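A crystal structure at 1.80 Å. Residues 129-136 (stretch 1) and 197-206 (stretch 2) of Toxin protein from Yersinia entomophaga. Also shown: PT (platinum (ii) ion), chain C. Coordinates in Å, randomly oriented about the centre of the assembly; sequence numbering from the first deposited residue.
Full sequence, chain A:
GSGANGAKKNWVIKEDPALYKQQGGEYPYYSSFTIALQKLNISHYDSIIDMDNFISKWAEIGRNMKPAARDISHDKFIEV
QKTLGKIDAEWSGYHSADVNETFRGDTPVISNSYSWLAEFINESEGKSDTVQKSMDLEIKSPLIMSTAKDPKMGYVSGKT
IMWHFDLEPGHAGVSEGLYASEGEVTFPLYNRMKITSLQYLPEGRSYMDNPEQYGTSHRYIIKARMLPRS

Stretch 1 129-136: DTVQKSMD
Stretch 2, residues 197-206: SLQYLPEGRS

A platinum(II) ion marks one end of this contact: it is bound by Met135 SD at 2.1 Å, with a second ligand from elsewhere in the structure, as expected of a soft metal and a thioether sulfur. The methionine (chi1 m, chi2 -91°, chi3 m), whose CA-to-CB bond points toward the other stretch, also has Met135 CE 3.9 Å from Leu198 CD1, so one side chain serves both metal and apolar packing.

The rest illustrates a general principle, that an antiparallel ladder alternates close and wide pairs. Strand 131-136 runs at 170° to strand 197-200, their axes approaching to 4.6 Å, with extended backbones at the paired residues (Val131 phi/psi -146/134, Leu198 -117/134). The register pairs Val131 with Tyr200, Gln132 with Gln199, Lys133 with Leu198 and Ser134 with Ser197. Val131-Tyr200 and Lys133-Leu198 are the hydrogen-bonded pairs, with 5.2 Å from Val131 CA to Tyr200 CA and from Lys133 CA to Leu198 CA; between the CA atoms of Gln132 and Gln199 the distance falls to 4.3 Å, and between those of Ser134 and Ser197 to 4.5 Å.

Lys133 and Leu198 form a balanced ring, Lys133 N to Leu198 O and Leu198 N to Lys133 O both 2.8 Å. The ring at the start of strand 131-136 and the end of strand 197-200 is lopsided: Tyr200 N donates to Val131 O at 2.7 Å, whereas the return bond, Val131 N to Tyr200 O, is weak at 3.5 Å. Carbonyls also receive CA-H contacts in the narrow spaces, Gln132 CA to Leu198 O at 3.2 Å and Gln199 CA to Val131 O at 3.3 Å.

Side chains alternate between faces. Val131 (t) and Tyr200 (chi1 t, chi2 70°) share one with Lys133 and Leu198 (m, t); Val131 CB lies 4.4 Å from Tyr200 CB, and the all-t lysine chain leads away. The other carries the serines, both chi1 t, and the glutamines, both m, t, whose aliphatic portions meet at 3.9 Å between Gln132 CG and Gln199 CG.

Beyond the ladder, Pro202 to Arg205 form a type II turn, closed by Arg205 N to Pro202 O at 3.0 Å. Gly204, at phi/psi 79/-15, occupies a conformation in which a CB would jam against the preceding carbonyl oxygen. The turn brings Arg205 (m, m, m, chi4 -80°) back toward Thr130 (p), whose CG2 sits over one guanidinium face, 3.5 Å from Arg205 NH1; the same Thr130 CG2 is 3.6 Å from Pro202 CD. Asp129 O approaches the tyrosine ring edge, 3.5 Å from Tyr200 CE2, but is buried without a hydrogen-bonding partner.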

# COMPACT_ATOMS: atom_id res chain seq x y z
N ASP A 129 4.64 -21.19 18.13
CA ASP A 129 3.24 -21.45 17.71
C ASP A 129 2.63 -20.20 17.07
O ASP A 129 3.09 -19.09 17.31
CB ASP A 129 2.33 -21.86 18.90
CG ASP A 129 3.00 -22.87 19.89
OD1 ASP A 129 4.18 -23.25 19.75
OD2 ASP A 129 2.30 -23.26 20.87
N THR A 130 1.56 -20.40 16.32
CA THR A 130 0.78 -19.29 15.70
C THR A 130 0.05 -18.53 16.78
O THR A 130 -0.19 -19.05 17.89
CB THR A 130 -0.22 -19.83 14.73
OG1 THR A 130 -1.08 -20.72 15.45
CG2 THR A 130 0.48 -20.57 13.61
N VAL A 131 -0.26 -17.27 16.48
CA VAL A 131 -0.95 -16.35 17.38
C VAL A 131 -1.77 -15.51 16.43
O VAL A 131 -1.26 -15.12 15.34
CB VAL A 131 0.03 -15.38 18.13
CG1 VAL A 131 -0.75 -14.36 18.96
CG2 VAL A 131 0.94 -16.15 19.02
N GLN A 132 -3.03 -15.32 16.79
CA GLN A 132 -3.88 -14.30 16.16
C GLN A 132 -4.22 -13.22 17.19
O GLN A 132 -4.29 -13.48 18.39
CB GLN A 132 -5.21 -14.85 15.71
CG GLN A 132 -5.21 -15.99 14.73
CD GLN A 132 -6.64 -16.38 14.33
OE1 GLN A 132 -7.60 -15.62 14.57
NE2 GLN A 132 -6.79 -17.57 13.74
N LYS A 133 -4.50 -12.02 16.70
CA LYS A 133 -4.97 -10.95 17.50
C LYS A 133 -6.09 -10.31 16.70
O LYS A 133 -5.88 -9.83 15.59
CB LYS A 133 -3.87 -9.98 17.82
CG LYS A 133 -4.33 -8.76 18.59
CD LYS A 133 -3.24 -7.72 18.78
CE LYS A 133 -3.77 -6.62 19.69
NZ LYS A 133 -2.68 -5.67 20.03
N SER A 134 -7.30 -10.36 17.24
CA SER A 134 -8.41 -9.74 16.65
C SER A 134 -8.35 -8.24 16.76
O SER A 134 -7.92 -7.73 17.78
CB SER A 134 -9.67 -10.24 17.34
OG SER A 134 -10.78 -9.75 16.66
N MET A 135 -8.81 -7.53 15.72
CA MET A 135 -8.77 -6.04 15.72
C MET A 135 -10.05 -5.45 15.20
O MET A 135 -10.85 -6.11 14.52
CB MET A 135 -7.62 -5.55 14.81
CG MET A 135 -6.26 -6.19 15.13
SD MET A 135 -5.24 -5.30 16.30
CE MET A 135 -4.64 -4.13 15.01
N ASP A 136 -10.22 -4.15 15.35
CA ASP A 136 -11.30 -3.51 14.69
C ASP A 136 -10.94 -2.11 14.30
O ASP A 136 -11.71 -1.16 14.54
CB ASP A 136 -12.51 -3.52 15.64
CG ASP A 136 -13.76 -3.42 14.89
OD1 ASP A 136 -14.10 -4.42 14.23
OD2 ASP A 136 -14.37 -2.34 14.89
N SER A 197 -7.79 -8.53 11.76
CA SER A 197 -7.01 -9.61 12.41
C SER A 197 -5.54 -9.49 12.05
O SER A 197 -5.21 -9.17 10.87
CB SER A 197 -7.48 -10.96 11.87
OG SER A 197 -6.84 -11.91 12.67
N LEU A 198 -4.66 -9.76 13.02
CA LEU A 198 -3.23 -9.95 12.74
C LEU A 198 -2.91 -11.35 13.11
O LEU A 198 -3.40 -11.82 14.16
CB LEU A 198 -2.36 -9.05 13.55
CG LEU A 198 -2.78 -7.60 13.49
CD1 LEU A 198 -1.91 -6.86 14.48
CD2 LEU A 198 -2.70 -7.08 12.04
N GLN A 199 -2.20 -12.04 12.23
CA GLN A 199 -1.71 -13.43 12.51
C GLN A 199 -0.21 -13.56 12.39
O GLN A 199 0.42 -13.02 11.45
CB GLN A 199 -2.25 -14.45 11.55
CG GLN A 199 -3.74 -14.49 11.41
CD GLN A 199 -4.21 -15.55 10.39
OE1 GLN A 199 -5.25 -15.37 9.83
NE2 GLN A 199 -3.42 -16.69 10.17
N TYR A 200 0.36 -14.36 13.28
CA TYR A 200 1.76 -14.69 13.24
C TYR A 200 1.92 -16.16 12.85
O TYR A 200 1.21 -17.04 13.34
CB TYR A 200 2.44 -14.44 14.60
CG TYR A 200 3.77 -15.12 14.73
CD1 TYR A 200 4.89 -14.68 13.99
CD2 TYR A 200 3.93 -16.24 15.55
CE1 TYR A 200 6.14 -15.31 14.10
CE2 TYR A 200 5.16 -16.87 15.66
CZ TYR A 200 6.26 -16.42 14.96
OH TYR A 200 7.44 -17.06 15.08
N LEU A 201 2.90 -16.39 12.02
CA LEU A 201 3.15 -17.70 11.44
C LEU A 201 4.61 -18.05 11.68
O LEU A 201 5.54 -17.51 11.02
CB LEU A 201 2.81 -17.72 9.95
CG LEU A 201 1.33 -17.63 9.49
CD1 LEU A 201 1.27 -17.44 7.98
CD2 LEU A 201 0.45 -18.80 9.93
N PRO A 202 4.86 -18.99 12.59
CA PRO A 202 6.26 -19.49 12.66
C PRO A 202 6.87 -20.00 11.33
O PRO A 202 6.18 -20.28 10.37
CB PRO A 202 6.17 -20.67 13.68
CG PRO A 202 4.89 -20.46 14.42
CD PRO A 202 3.95 -19.71 13.48
N GLU A 203 8.17 -20.08 11.29
CA GLU A 203 8.90 -20.75 10.20
C GLU A 203 8.31 -22.09 9.82
O GLU A 203 7.89 -22.85 10.67
CB GLU A 203 10.36 -21.01 10.61
CG GLU A 203 11.24 -19.78 10.66
CD GLU A 203 11.50 -19.16 9.31
OE1 GLU A 203 11.31 -19.84 8.27
OE2 GLU A 203 11.90 -17.98 9.29
N GLY A 204 8.20 -22.35 8.53
CA GLY A 204 7.52 -23.58 8.09
C GLY A 204 6.01 -23.59 8.07
O GLY A 204 5.44 -24.45 7.42
N ARG A 205 5.35 -22.64 8.73
CA ARG A 205 3.88 -22.60 8.80
C ARG A 205 3.35 -21.71 7.66
O ARG A 205 4.08 -20.80 7.22
CB ARG A 205 3.42 -22.04 10.13
CG ARG A 205 3.84 -22.86 11.35
CD ARG A 205 3.29 -24.30 11.32
NE ARG A 205 1.84 -24.33 11.27
CZ ARG A 205 1.01 -24.15 12.28
NH1 ARG A 205 1.45 -23.95 13.51
NH2 ARG A 205 -0.31 -24.19 12.04
N SER A 206 2.14 -22.01 7.20
CA SER A 206 1.52 -21.29 6.06
C SER A 206 0.16 -20.75 6.44
O SER A 206 -0.60 -21.37 7.21
CB SER A 206 1.32 -22.22 4.87
OG SER A 206 2.52 -22.87 4.49
PT PT C . -5.74 -3.51 17.22